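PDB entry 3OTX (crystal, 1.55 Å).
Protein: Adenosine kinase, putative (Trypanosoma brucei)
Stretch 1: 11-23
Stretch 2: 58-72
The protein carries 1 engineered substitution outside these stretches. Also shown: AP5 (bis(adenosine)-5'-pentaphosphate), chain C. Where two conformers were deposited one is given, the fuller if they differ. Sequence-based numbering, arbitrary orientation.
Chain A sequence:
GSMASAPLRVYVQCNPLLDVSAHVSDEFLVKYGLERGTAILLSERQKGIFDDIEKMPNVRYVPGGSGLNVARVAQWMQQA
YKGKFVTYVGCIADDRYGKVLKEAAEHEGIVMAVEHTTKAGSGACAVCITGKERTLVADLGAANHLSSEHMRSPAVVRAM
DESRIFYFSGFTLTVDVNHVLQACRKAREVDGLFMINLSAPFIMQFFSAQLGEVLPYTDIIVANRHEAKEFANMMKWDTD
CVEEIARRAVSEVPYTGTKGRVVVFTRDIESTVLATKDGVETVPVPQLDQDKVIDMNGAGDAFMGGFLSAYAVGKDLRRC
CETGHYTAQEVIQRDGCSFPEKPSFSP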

# COMPACT_ATOMS: atom_id res chain seq x y z
N TYR A 11 12.08 4.06 -2.04
CA TYR A 11 12.23 2.74 -1.47
C TYR A 11 10.87 2.30 -0.98
O TYR A 11 10.27 3.00 -0.15
CB TYR A 11 13.19 2.82 -0.28
CG TYR A 11 13.43 1.52 0.47
CD1 TYR A 11 14.60 0.78 0.20
CD2 TYR A 11 12.54 1.07 1.45
CE1 TYR A 11 14.84 -0.42 0.85
CE2 TYR A 11 12.78 -0.16 2.13
CZ TYR A 11 13.93 -0.88 1.81
OH TYR A 11 14.17 -2.06 2.50
N VAL A 12 10.39 1.15 -1.46
CA VAL A 12 9.10 0.63 -1.02
C VAL A 12 9.30 -0.75 -0.41
O VAL A 12 10.04 -1.56 -0.97
CB VAL A 12 8.15 0.45 -2.24
CG1 VAL A 12 6.83 -0.28 -1.85
CG2 VAL A 12 7.88 1.79 -2.92
N GLN A 13 8.62 -1.02 0.70
CA GLN A 13 8.70 -2.36 1.32
C GLN A 13 7.30 -2.81 1.67
O GLN A 13 6.48 -2.05 2.24
CB GLN A 13 9.62 -2.32 2.56
CG GLN A 13 9.78 -3.69 3.27
CD GLN A 13 11.03 -3.80 4.12
OE1 GLN A 13 11.06 -4.53 5.14
NE2 GLN A 13 12.08 -3.12 3.71
N CYS A 14 7.02 -4.08 1.34
CA CYS A 14 5.71 -4.66 1.62
C CYS A 14 5.84 -6.18 1.45
O CYS A 14 6.96 -6.75 1.48
CB CYS A 14 4.67 -4.04 0.66
SG CYS A 14 2.94 -4.39 1.03
N ASN A 15 4.70 -6.84 1.31
CA ASN A 15 4.60 -8.29 1.15
C ASN A 15 4.18 -8.60 -0.27
O ASN A 15 3.07 -8.23 -0.68
CB ASN A 15 3.49 -8.79 2.09
CG ASN A 15 3.72 -8.35 3.54
OD1 ASN A 15 4.84 -8.44 4.03
ND2 ASN A 15 2.65 -7.89 4.24
N PRO A 16 5.08 -9.22 -1.06
CA PRO A 16 4.73 -9.43 -2.46
C PRO A 16 3.80 -10.64 -2.55
O PRO A 16 4.14 -11.73 -2.07
CB PRO A 16 6.10 -9.67 -3.14
CG PRO A 16 7.03 -10.09 -2.04
CD PRO A 16 6.51 -9.48 -0.77
N LEU A 17 2.59 -10.43 -3.06
CA LEU A 17 1.59 -11.50 -3.08
C LEU A 17 1.04 -11.65 -4.48
O LEU A 17 0.87 -10.64 -5.17
CB LEU A 17 0.41 -11.15 -2.15
CG LEU A 17 0.72 -10.70 -0.73
CD1 LEU A 17 -0.60 -10.28 -0.05
CD2 LEU A 17 1.38 -11.86 0.03
N LEU A 18 0.78 -12.88 -4.90
CA LEU A 18 0.02 -13.09 -6.12
C LEU A 18 -1.48 -13.03 -5.81
O LEU A 18 -1.98 -13.78 -4.94
CB LEU A 18 0.38 -14.47 -6.70
CG LEU A 18 -0.19 -14.56 -8.14
CD1 LEU A 18 0.84 -14.06 -9.20
CD2 LEU A 18 -0.81 -15.89 -8.49
N ASP A 19 -2.20 -12.19 -6.54
CA ASP A 19 -3.65 -12.10 -6.31
C ASP A 19 -4.41 -13.14 -7.09
O ASP A 19 -4.22 -13.30 -8.30
CB ASP A 19 -4.17 -10.73 -6.71
CG ASP A 19 -3.77 -9.64 -5.74
OD1 ASP A 19 -3.31 -9.94 -4.62
OD2 ASP A 19 -3.98 -8.47 -6.11
N VAL A 20 -5.29 -13.87 -6.39
CA VAL A 20 -6.10 -14.93 -6.97
C VAL A 20 -7.52 -14.40 -6.85
O VAL A 20 -8.10 -14.38 -5.77
CB VAL A 20 -5.85 -16.28 -6.23
CG1 VAL A 20 -6.65 -17.45 -6.86
CG2 VAL A 20 -4.37 -16.64 -6.27
N SER A 21 -8.06 -13.94 -7.99
CA SER A 21 -9.26 -13.13 -8.03
C SER A 21 -10.38 -13.91 -8.69
O SER A 21 -10.17 -14.56 -9.72
CB SER A 21 -8.97 -11.87 -8.87
OG SER A 21 -10.00 -10.91 -8.77
N ALA A 22 -11.56 -13.87 -8.08
CA ALA A 22 -12.76 -14.45 -8.68
C ALA A 22 -14.01 -13.79 -8.14
O ALA A 22 -14.02 -13.22 -7.03
CB ALA A 22 -12.81 -15.97 -8.45
N HIS A 23 -15.07 -13.83 -8.93
CA HIS A 23 -16.39 -13.47 -8.46
C HIS A 23 -16.97 -14.62 -7.66
O HIS A 23 -17.00 -15.76 -8.13
CB HIS A 23 -17.31 -13.11 -9.63
CG HIS A 23 -16.93 -11.82 -10.29
ND1 HIS A 23 -17.48 -10.62 -9.93
CD2 HIS A 23 -15.99 -11.54 -11.23
CE1 HIS A 23 -16.93 -9.65 -10.64
NE2 HIS A 23 -16.02 -10.19 -11.43
N ASN A 58 -13.29 -18.65 -14.48
CA ASN A 58 -12.80 -17.30 -14.72
C ASN A 58 -11.92 -16.76 -13.59
O ASN A 58 -11.81 -15.55 -13.43
CB ASN A 58 -13.95 -16.33 -15.03
CG ASN A 58 -14.89 -16.85 -16.12
OD1 ASN A 58 -16.11 -16.78 -15.98
ND2 ASN A 58 -14.32 -17.37 -17.20
N VAL A 59 -11.31 -17.66 -12.81
CA VAL A 59 -10.32 -17.19 -11.82
C VAL A 59 -9.12 -16.56 -12.53
O VAL A 59 -8.67 -17.06 -13.56
CB VAL A 59 -9.85 -18.30 -10.83
CG1 VAL A 59 -9.31 -19.52 -11.58
CG2 VAL A 59 -8.82 -17.75 -9.82
N ARG A 60 -8.63 -15.45 -11.98
CA ARG A 60 -7.48 -14.74 -12.52
C ARG A 60 -6.33 -14.76 -11.54
O ARG A 60 -6.54 -14.67 -10.32
CB ARG A 60 -7.85 -13.30 -12.87
CG ARG A 60 -8.86 -13.21 -14.03
CD ARG A 60 -9.45 -11.81 -14.18
NE ARG A 60 -8.52 -10.88 -14.83
CZ ARG A 60 -7.81 -9.95 -14.20
NH1 ARG A 60 -7.91 -9.79 -12.88
NH2 ARG A 60 -7.01 -9.15 -14.89
N TYR A 61 -5.11 -14.85 -12.08
CA TYR A 61 -3.87 -14.87 -11.31
C TYR A 61 -3.00 -13.70 -11.77
O TYR A 61 -2.49 -13.68 -12.91
CB TYR A 61 -3.15 -16.19 -11.54
CG TYR A 61 -3.91 -17.40 -11.08
CD1 TYR A 61 -4.76 -18.09 -11.94
CD2 TYR A 61 -3.77 -17.88 -9.78
CE1 TYR A 61 -5.46 -19.20 -11.52
CE2 TYR A 61 -4.46 -19.02 -9.36
CZ TYR A 61 -5.30 -19.66 -10.24
OH TYR A 61 -5.98 -20.78 -9.84
N VAL A 62 -2.84 -12.71 -10.91
CA VAL A 62 -2.16 -11.48 -11.29
C VAL A 62 -1.26 -11.02 -10.15
O VAL A 62 -1.65 -11.12 -8.98
CB VAL A 62 -3.17 -10.36 -11.73
CG1 VAL A 62 -4.37 -10.30 -10.83
CG2 VAL A 62 -2.50 -8.99 -11.85
N PRO A 63 -0.08 -10.48 -10.47
CA PRO A 63 0.75 -9.95 -9.40
C PRO A 63 -0.00 -8.91 -8.60
O PRO A 63 -0.73 -8.09 -9.17
CB PRO A 63 1.91 -9.27 -10.13
CG PRO A 63 1.97 -9.91 -11.48
CD PRO A 63 0.57 -10.37 -11.80
N GLY A 64 0.13 -8.99 -7.28
CA GLY A 64 -0.49 -8.03 -6.37
C GLY A 64 0.47 -7.67 -5.27
O GLY A 64 1.69 -7.55 -5.51
N GLY A 65 -0.08 -7.48 -4.07
CA GLY A 65 0.68 -6.95 -2.93
C GLY A 65 0.53 -5.43 -2.93
O GLY A 65 0.75 -4.79 -3.93
N SER A 66 0.14 -4.88 -1.79
CA SER A 66 -0.15 -3.45 -1.70
C SER A 66 1.02 -2.59 -2.16
O SER A 66 0.89 -1.80 -3.13
CB SER A 66 -0.56 -3.09 -0.28
OG SER A 66 -0.75 -1.70 -0.19
N GLY A 67 2.17 -2.75 -1.51
CA GLY A 67 3.33 -1.93 -1.88
C GLY A 67 3.82 -2.22 -3.29
O GLY A 67 4.34 -1.35 -3.95
N LEU A 68 3.70 -3.46 -3.77
CA LEU A 68 4.17 -3.73 -5.11
C LEU A 68 3.25 -3.03 -6.14
O LEU A 68 3.71 -2.45 -7.13
CB LEU A 68 4.25 -5.25 -5.34
CG LEU A 68 4.89 -5.67 -6.65
CD1 LEU A 68 6.32 -5.08 -6.73
CD2 LEU A 68 4.95 -7.21 -6.68
N ASN A 69 1.94 -3.04 -5.88
CA ASN A 69 1.02 -2.23 -6.67
C ASN A 69 1.42 -0.74 -6.70
O ASN A 69 1.44 -0.11 -7.76
CB ASN A 69 -0.39 -2.32 -6.09
CG ASN A 69 -1.03 -3.67 -6.28
OD1 ASN A 69 -0.67 -4.47 -7.17
ND2 ASN A 69 -2.05 -3.91 -5.48
N VAL A 70 1.73 -0.21 -5.51
CA VAL A 70 2.10 1.21 -5.37
C VAL A 70 3.35 1.47 -6.20
O VAL A 70 3.42 2.45 -6.96
CB VAL A 70 2.35 1.60 -3.90
CG1 VAL A 70 2.96 3.00 -3.81
CG2 VAL A 70 1.03 1.58 -3.11
N ALA A 71 4.34 0.56 -6.06
CA ALA A 71 5.59 0.73 -6.78
C ALA A 71 5.37 0.71 -8.29
O ALA A 71 5.96 1.49 -9.04
CB ALA A 71 6.55 -0.39 -6.40
N ARG A 72 4.49 -0.18 -8.75
CA ARG A 72 4.28 -0.31 -10.19
C ARG A 72 3.52 0.89 -10.73
O ARG A 72 3.83 1.34 -11.81
CB ARG A 72 3.53 -1.63 -10.54
CG ARG A 72 4.41 -2.86 -10.31
CD ARG A 72 3.56 -4.14 -10.36
NE ARG A 72 3.16 -4.40 -11.71
CZ ARG A 72 2.17 -5.20 -12.08
NH1 ARG A 72 1.46 -5.85 -11.15
NH2 ARG A 72 1.91 -5.37 -13.37
PA AP5 C . -10.71 5.27 -2.00
O1A AP5 C . -12.01 4.51 -2.21
O2A AP5 C . -10.76 6.28 -0.87
O3A AP5 C . -9.45 4.31 -1.69
PB AP5 C . -9.46 2.96 -0.81
O1B AP5 C . -10.64 2.88 0.11
O2B AP5 C . -8.10 2.86 -0.20
O3B AP5 C . -9.62 1.91 -1.99
PG AP5 C . -10.09 0.39 -2.04
O1G AP5 C . -10.60 0.14 -3.42
O2G AP5 C . -11.18 0.03 -1.05
O3G AP5 C . -8.72 -0.32 -1.84
PD AP5 C . -8.35 -1.89 -1.77
O1D AP5 C . -9.55 -2.81 -1.92
O2D AP5 C . -7.48 -2.03 -0.56
O3D AP5 C . -7.51 -2.06 -3.14
PE AP5 C . -5.93 -1.78 -3.31
O1E AP5 C . -5.54 -0.56 -2.53
O2E AP5 C . -5.59 -1.81 -4.80
O5F AP5 C . -10.29 5.91 -3.41
C5F AP5 C . -9.02 6.55 -3.58
C4F AP5 C . -9.11 7.52 -4.73
O4F AP5 C . -9.59 6.85 -5.90
C3F AP5 C . -10.13 8.64 -4.54
O3F AP5 C . -9.52 9.72 -3.86
C2F AP5 C . -10.57 8.95 -5.94
O2F AP5 C . -9.62 9.78 -6.57
C1F AP5 C . -10.50 7.58 -6.62
N9A AP5 C . -11.80 6.84 -6.59
C8A AP5 C . -12.10 5.71 -5.83
N7A AP5 C . -13.37 5.34 -6.12
C5A AP5 C . -13.87 6.19 -7.05
C6A AP5 C . -15.07 6.26 -7.72
N6A AP5 C . -16.01 5.32 -7.60
N1A AP5 C . -15.25 7.27 -8.64
C2A AP5 C . -14.26 8.19 -8.93
N3A AP5 C . -13.06 8.10 -8.25
C4A AP5 C . -12.86 7.11 -7.36
O5J AP5 C . -5.24 -3.05 -2.58
C5J AP5 C . -5.48 -4.36 -3.07
C4J AP5 C . -4.19 -5.12 -2.79
O4J AP5 C . -4.05 -5.37 -1.38
C3J AP5 C . -4.16 -6.52 -3.40
O3J AP5 C . -3.30 -6.48 -4.54
C2J AP5 C . -3.63 -7.43 -2.27
O2J AP5 C . -2.59 -8.31 -2.68
C1J AP5 C . -3.12 -6.42 -1.27
N9B AP5 C . -3.06 -6.94 0.10
C8B AP5 C . -4.12 -7.43 0.81
N7B AP5 C . -3.64 -7.84 2.01
C5B AP5 C . -2.29 -7.60 2.06
C6B AP5 C . -1.32 -7.81 3.05
N6B AP5 C . -1.56 -8.42 4.22
N1B AP5 C . -0.04 -7.46 2.71
C2B AP5 C . 0.31 -6.84 1.54
N3B AP5 C . -0.64 -6.67 0.55
C4B AP5 C . -1.92 -7.02 0.85
O HOH W 1 3.46 -5.78 -1.80
O HOH W 2 -3.74 -7.59 -8.57
O HOH W 3 -14.52 -14.72 -11.76

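Leu-18 to Ser-21 pair antiparallel with Arg-60 to Pro-63, while the helix beginning at Ser-66 packs its first turns against Val-12 and Cys-14. The ladder is backbone work: Ser-21 N to Arg-60 O and Arg-60 N to Ser-21 O are both 2.9 Å, and Asp-19 N donates to Val-62 O at 2.7 Å, Val-62 N to Asp-19 O at 3.0 Å. Gly-64 N also donates to Leu-17 O (2.8 Å).

Val-20 and Tyr-61 share one face of the sheet. With chi1 t, Val-20 sets CG1 3.7 Å from both Tyr-61 CE2 and Val-59 CG2. Leu-18 starts away from the partner strand, but its t,p rotamer brings Leu-18 CD2 back to the edge of the Tyr-61 ring, 3.8 Å from Tyr-61 CD2.

On the face shared with Val-62, Asp-19 (chi1 m) directs its carboxylate to the ligand, accepting from AP5 O2J at OD1 and O3J at OD2, both 2.6 Å. Asp-19 OD2 lies 3.5 Å from Gly-64 CA, and a CB on Gly-64 would clash with it. Gly-65, the N-cap residue, adopts phi/psi 92/128, which itself calls for glycine.

Cys-14, chi1 t, turns SG to accept from Gly-67 N at 3.1 Å, engaging a free amide of the first helical turn. Gly-67 has no CB to strike Cys-14 CB, and Val-12 CG2 meets Ala-71 CB at 4.3 Å. Val-12, Cys-14, Leu-18 and Val-20 are buried.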